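Local coordinates for dinoflagellate luciferase (Lingulodinium polyedrum, PDB 1VPR), which catalyses the oxidation of dinoflagellate luciferin by molecular oxygen with emission of blue light, this chain holding the third of its three homologous luciferase domains, at residues Tyr25-Phe38 with Ser56-Gly68. Sequence-based numbering, arbitrary orientation.
Sequences YGDNFKNGMHKPEF and SGFHYLLECHELG
Y60, reaching out from helix 57-65 with CG anti to the backbone N (chi1 174°), delivers its hydroxyl to two polar side chains of segment 25-38. H34 NE2 lies 2.6 Å from Y60 OH in a hydrogen bond whose donor may be either group, and N28 ND2 gives a nearly straight one (3.0 Å to Y60 OH, 167°), its amide plane almost perpendicular to the phenol ring. H34 ND1 is held by the carbonyl of V222. Y25 OH donates to the anti side of E63 OE1 at 2.5 Å, somewhat out of the carboxylate plane.

Y60 turns its edge toward the face of Y25 in an offset edge-to-face pair. C64 SG, over the rim of one Y60 face within its own helix, also stands distantly above the Y25 face (5.2 Å from C64 SG to the Y25 ring centroid) and touches H34 CE1 at 3.6 Å. P36 CB rests 3.6 Å from Y60 CE2, L67 CD1 meets both F29 and Y25, and F38 CZ packs on L61 CD2.

A phenylalanine in place of Y60 would probably strip H34 NE2 and N28 ND2 of their shared partner. The bundle-domain helix thus meets the 29-34 hairpin through a phenol-centred polar network. Because the V222 carbonyl can only accept, a neutral H34 would probably take the Y60 proton at NE2, whereas a protonated one would have to donate to a hydroxyl already accepting from N28.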
# COMPACT_ATOMS: atom_id res chain seq x y z
N TYR A 25 -20.11 0.01 -10.47
CA TYR A 25 -20.02 -1.02 -9.43
C TYR A 25 -20.99 -0.84 -8.27
O TYR A 25 -20.62 -1.02 -7.10
CB TYR A 25 -18.58 -1.09 -8.91
CG TYR A 25 -17.56 -1.37 -10.00
CD1 TYR A 25 -16.57 -0.43 -10.31
CD2 TYR A 25 -17.59 -2.56 -10.72
CE1 TYR A 25 -15.63 -0.67 -11.32
CE2 TYR A 25 -16.66 -2.81 -11.74
CZ TYR A 25 -15.68 -1.87 -12.03
OH TYR A 25 -14.76 -2.13 -13.03
N GLY A 26 -22.23 -0.49 -8.59
CA GLY A 26 -23.23 -0.31 -7.56
C GLY A 26 -22.69 0.46 -6.37
O GLY A 26 -22.01 1.47 -6.54
N ASP A 27 -22.97 -0.03 -5.16
CA ASP A 27 -22.52 0.66 -3.96
C ASP A 27 -21.16 0.20 -3.41
O ASP A 27 -20.82 0.50 -2.26
CB ASP A 27 -23.59 0.52 -2.87
CG ASP A 27 -23.53 1.64 -1.84
OD1 ASP A 27 -23.85 2.80 -2.19
OD2 ASP A 27 -23.14 1.35 -0.68
N ASN A 28 -20.37 -0.50 -4.21
CA ASN A 28 -19.07 -0.96 -3.72
C ASN A 28 -18.09 0.17 -3.40
O ASN A 28 -17.22 0.00 -2.53
CB ASN A 28 -18.44 -1.94 -4.74
CG ASN A 28 -19.06 -3.32 -4.66
OD1 ASN A 28 -20.06 -3.52 -3.96
ND2 ASN A 28 -18.48 -4.28 -5.38
N PHE A 29 -18.25 1.31 -4.07
CA PHE A 29 -17.38 2.47 -3.86
C PHE A 29 -18.15 3.64 -3.26
O PHE A 29 -19.14 4.10 -3.83
CB PHE A 29 -16.77 2.92 -5.20
CG PHE A 29 -15.80 1.93 -5.80
CD1 PHE A 29 -14.43 2.13 -5.70
CD2 PHE A 29 -16.27 0.78 -6.43
CE1 PHE A 29 -13.53 1.20 -6.22
CE2 PHE A 29 -15.38 -0.16 -6.95
CZ PHE A 29 -14.01 0.05 -6.85
N LYS A 30 -17.70 4.13 -2.10
CA LYS A 30 -18.38 5.25 -1.46
C LYS A 30 -17.48 5.94 -0.44
O LYS A 30 -16.66 5.30 0.21
CB LYS A 30 -19.66 4.76 -0.76
CG LYS A 30 -19.42 4.07 0.58
CD LYS A 30 -18.44 2.92 0.41
CE LYS A 30 -17.88 2.45 1.73
NZ LYS A 30 -16.88 1.37 1.46
N ASN A 31 -17.65 7.26 -0.31
CA ASN A 31 -16.86 8.07 0.63
C ASN A 31 -15.35 7.87 0.47
O ASN A 31 -14.59 7.97 1.44
CB ASN A 31 -17.30 7.78 2.06
CG ASN A 31 -18.69 8.31 2.35
OD1 ASN A 31 -19.24 8.11 3.44
ND2 ASN A 31 -19.27 9.00 1.37
N GLY A 32 -14.93 7.60 -0.76
CA GLY A 32 -13.52 7.40 -1.05
C GLY A 32 -13.02 5.99 -0.74
O GLY A 32 -11.83 5.71 -0.93
N MSE A 33 -13.94 5.12 -0.30
CA MSE A 33 -13.66 3.73 0.10
C MSE A 33 -14.20 2.65 -0.86
O MSE A 33 -15.24 2.84 -1.50
CB MSE A 33 -14.28 3.44 1.47
CG MSE A 33 -14.05 4.52 2.50
SE MSE A 33 -12.21 4.54 3.09
CE MSE A 33 -12.42 3.18 4.46
N HIS A 34 -13.49 1.51 -0.94
CA HIS A 34 -13.92 0.38 -1.77
C HIS A 34 -14.23 -0.77 -0.83
O HIS A 34 -13.31 -1.35 -0.22
CB HIS A 34 -12.83 -0.05 -2.75
CG HIS A 34 -13.23 -1.21 -3.62
ND1 HIS A 34 -12.30 -2.03 -4.25
CD2 HIS A 34 -14.45 -1.69 -3.98
CE1 HIS A 34 -12.94 -2.96 -4.94
NE2 HIS A 34 -14.24 -2.77 -4.79
N LYS A 35 -15.51 -1.10 -0.69
CA LYS A 35 -15.94 -2.18 0.18
C LYS A 35 -16.84 -3.16 -0.58
O LYS A 35 -18.06 -3.01 -0.59
CB LYS A 35 -16.68 -1.61 1.38
N PRO A 36 -16.24 -4.17 -1.23
CA PRO A 36 -17.02 -5.16 -1.98
C PRO A 36 -17.40 -6.34 -1.10
O PRO A 36 -16.81 -6.55 -0.03
CB PRO A 36 -16.07 -5.55 -3.11
CG PRO A 36 -14.76 -5.60 -2.38
CD PRO A 36 -14.79 -4.38 -1.45
N GLU A 37 -18.38 -7.12 -1.55
CA GLU A 37 -18.81 -8.29 -0.80
C GLU A 37 -18.50 -9.56 -1.61
O GLU A 37 -19.13 -9.83 -2.64
CB GLU A 37 -20.32 -8.20 -0.51
N PHE A 38 -17.51 -10.31 -1.14
CA PHE A 38 -17.08 -11.54 -1.79
C PHE A 38 -17.81 -12.72 -1.18
O PHE A 38 -17.92 -12.79 0.05
CB PHE A 38 -15.58 -11.76 -1.61
CG PHE A 38 -14.73 -10.69 -2.21
CD1 PHE A 38 -14.02 -9.82 -1.40
CD2 PHE A 38 -14.65 -10.55 -3.59
CE1 PHE A 38 -13.22 -8.83 -1.96
CE2 PHE A 38 -13.87 -9.57 -4.16
CZ PHE A 38 -13.15 -8.70 -3.34
N SER A 56 -15.57 -15.14 -10.65
CA SER A 56 -15.02 -15.30 -9.31
C SER A 56 -14.65 -13.95 -8.71
O SER A 56 -14.64 -12.94 -9.41
CB SER A 56 -13.77 -16.19 -9.33
OG SER A 56 -12.65 -15.49 -9.88
N GLY A 57 -14.33 -13.94 -7.43
CA GLY A 57 -13.93 -12.70 -6.80
C GLY A 57 -12.62 -12.23 -7.42
O GLY A 57 -12.37 -11.03 -7.52
N PHE A 58 -11.78 -13.18 -7.82
CA PHE A 58 -10.51 -12.84 -8.44
C PHE A 58 -10.75 -12.09 -9.74
O PHE A 58 -10.00 -11.17 -10.06
CB PHE A 58 -9.68 -14.09 -8.71
CG PHE A 58 -9.06 -14.70 -7.47
CD1 PHE A 58 -9.46 -15.95 -7.02
CD2 PHE A 58 -8.08 -14.02 -6.76
CE1 PHE A 58 -8.89 -16.53 -5.89
CE2 PHE A 58 -7.49 -14.58 -5.63
CZ PHE A 58 -7.90 -15.84 -5.19
N HIS A 59 -11.78 -12.48 -10.48
CA HIS A 59 -12.10 -11.80 -11.73
C HIS A 59 -12.51 -10.36 -11.47
O HIS A 59 -12.28 -9.47 -12.30
CB HIS A 59 -13.22 -12.52 -12.49
CG HIS A 59 -12.78 -13.81 -13.09
ND1 HIS A 59 -12.50 -14.93 -12.34
CD2 HIS A 59 -12.50 -14.14 -14.38
CE1 HIS A 59 -12.06 -15.89 -13.13
NE2 HIS A 59 -12.05 -15.43 -14.37
N TYR A 60 -13.15 -10.12 -10.32
CA TYR A 60 -13.57 -8.77 -9.97
C TYR A 60 -12.31 -7.95 -9.67
O TYR A 60 -12.16 -6.81 -10.12
CB TYR A 60 -14.47 -8.80 -8.74
CG TYR A 60 -14.83 -7.43 -8.22
CD1 TYR A 60 -15.69 -6.58 -8.93
CD2 TYR A 60 -14.34 -6.98 -6.99
CE1 TYR A 60 -16.04 -5.32 -8.42
CE2 TYR A 60 -14.69 -5.74 -6.46
CZ TYR A 60 -15.53 -4.92 -7.18
OH TYR A 60 -15.87 -3.68 -6.66
N LEU A 61 -11.41 -8.54 -8.89
CA LEU A 61 -10.16 -7.87 -8.54
C LEU A 61 -9.36 -7.54 -9.80
O LEU A 61 -8.77 -6.46 -9.91
CB LEU A 61 -9.33 -8.75 -7.60
CG LEU A 61 -9.91 -9.02 -6.22
CD1 LEU A 61 -8.87 -9.75 -5.39
CD2 LEU A 61 -10.32 -7.70 -5.55
N LEU A 62 -9.33 -8.45 -10.77
CA LEU A 62 -8.60 -8.18 -11.99
C LEU A 62 -9.13 -6.94 -12.67
O LEU A 62 -8.35 -6.11 -13.14
CB LEU A 62 -8.68 -9.35 -12.97
CG LEU A 62 -7.60 -10.42 -12.83
CD1 LEU A 62 -7.73 -11.38 -14.01
CD2 LEU A 62 -6.21 -9.78 -12.84
N GLU A 63 -10.45 -6.80 -12.71
CA GLU A 63 -11.00 -5.62 -13.34
C GLU A 63 -10.74 -4.38 -12.49
O GLU A 63 -10.53 -3.30 -13.03
CB GLU A 63 -12.50 -5.80 -13.57
CG GLU A 63 -13.11 -4.71 -14.42
CD GLU A 63 -14.58 -4.98 -14.70
OE1 GLU A 63 -15.45 -4.35 -14.05
OE2 GLU A 63 -14.85 -5.84 -15.56
N CYS A 64 -10.72 -4.53 -11.17
CA CYS A 64 -10.47 -3.36 -10.33
C CYS A 64 -9.03 -2.89 -10.46
O CYS A 64 -8.73 -1.73 -10.15
CB CYS A 64 -10.77 -3.66 -8.86
SG CYS A 64 -12.54 -3.75 -8.48
N HIS A 65 -8.14 -3.77 -10.91
CA HIS A 65 -6.74 -3.40 -11.07
C HIS A 65 -6.58 -2.35 -12.17
O HIS A 65 -5.68 -1.50 -12.12
CB HIS A 65 -5.90 -4.64 -11.37
CG HIS A 65 -5.23 -5.19 -10.15
ND1 HIS A 65 -4.31 -4.46 -9.42
CD2 HIS A 65 -5.44 -6.34 -9.45
CE1 HIS A 65 -4.00 -5.13 -8.32
NE2 HIS A 65 -4.67 -6.27 -8.32
N GLU A 66 -7.49 -2.37 -13.14
CA GLU A 66 -7.46 -1.43 -14.25
C GLU A 66 -8.00 -0.04 -13.88
O GLU A 66 -8.03 0.87 -14.72
CB GLU A 66 -8.26 -2.01 -15.44
N LEU A 67 -8.40 0.15 -12.63
CA LEU A 67 -8.93 1.44 -12.20
C LEU A 67 -7.88 2.41 -11.64
O LEU A 67 -7.03 2.01 -10.83
CB LEU A 67 -10.00 1.24 -11.13
CG LEU A 67 -11.26 0.42 -11.45
CD1 LEU A 67 -11.99 0.07 -10.14
CD2 LEU A 67 -12.16 1.22 -12.38
N GLY A 68 -7.95 3.66 -12.09
CA GLY A 68 -7.11 4.73 -11.56
C GLY A 68 -5.66 5.03 -11.91
O GLY A 68 -5.13 6.05 -11.44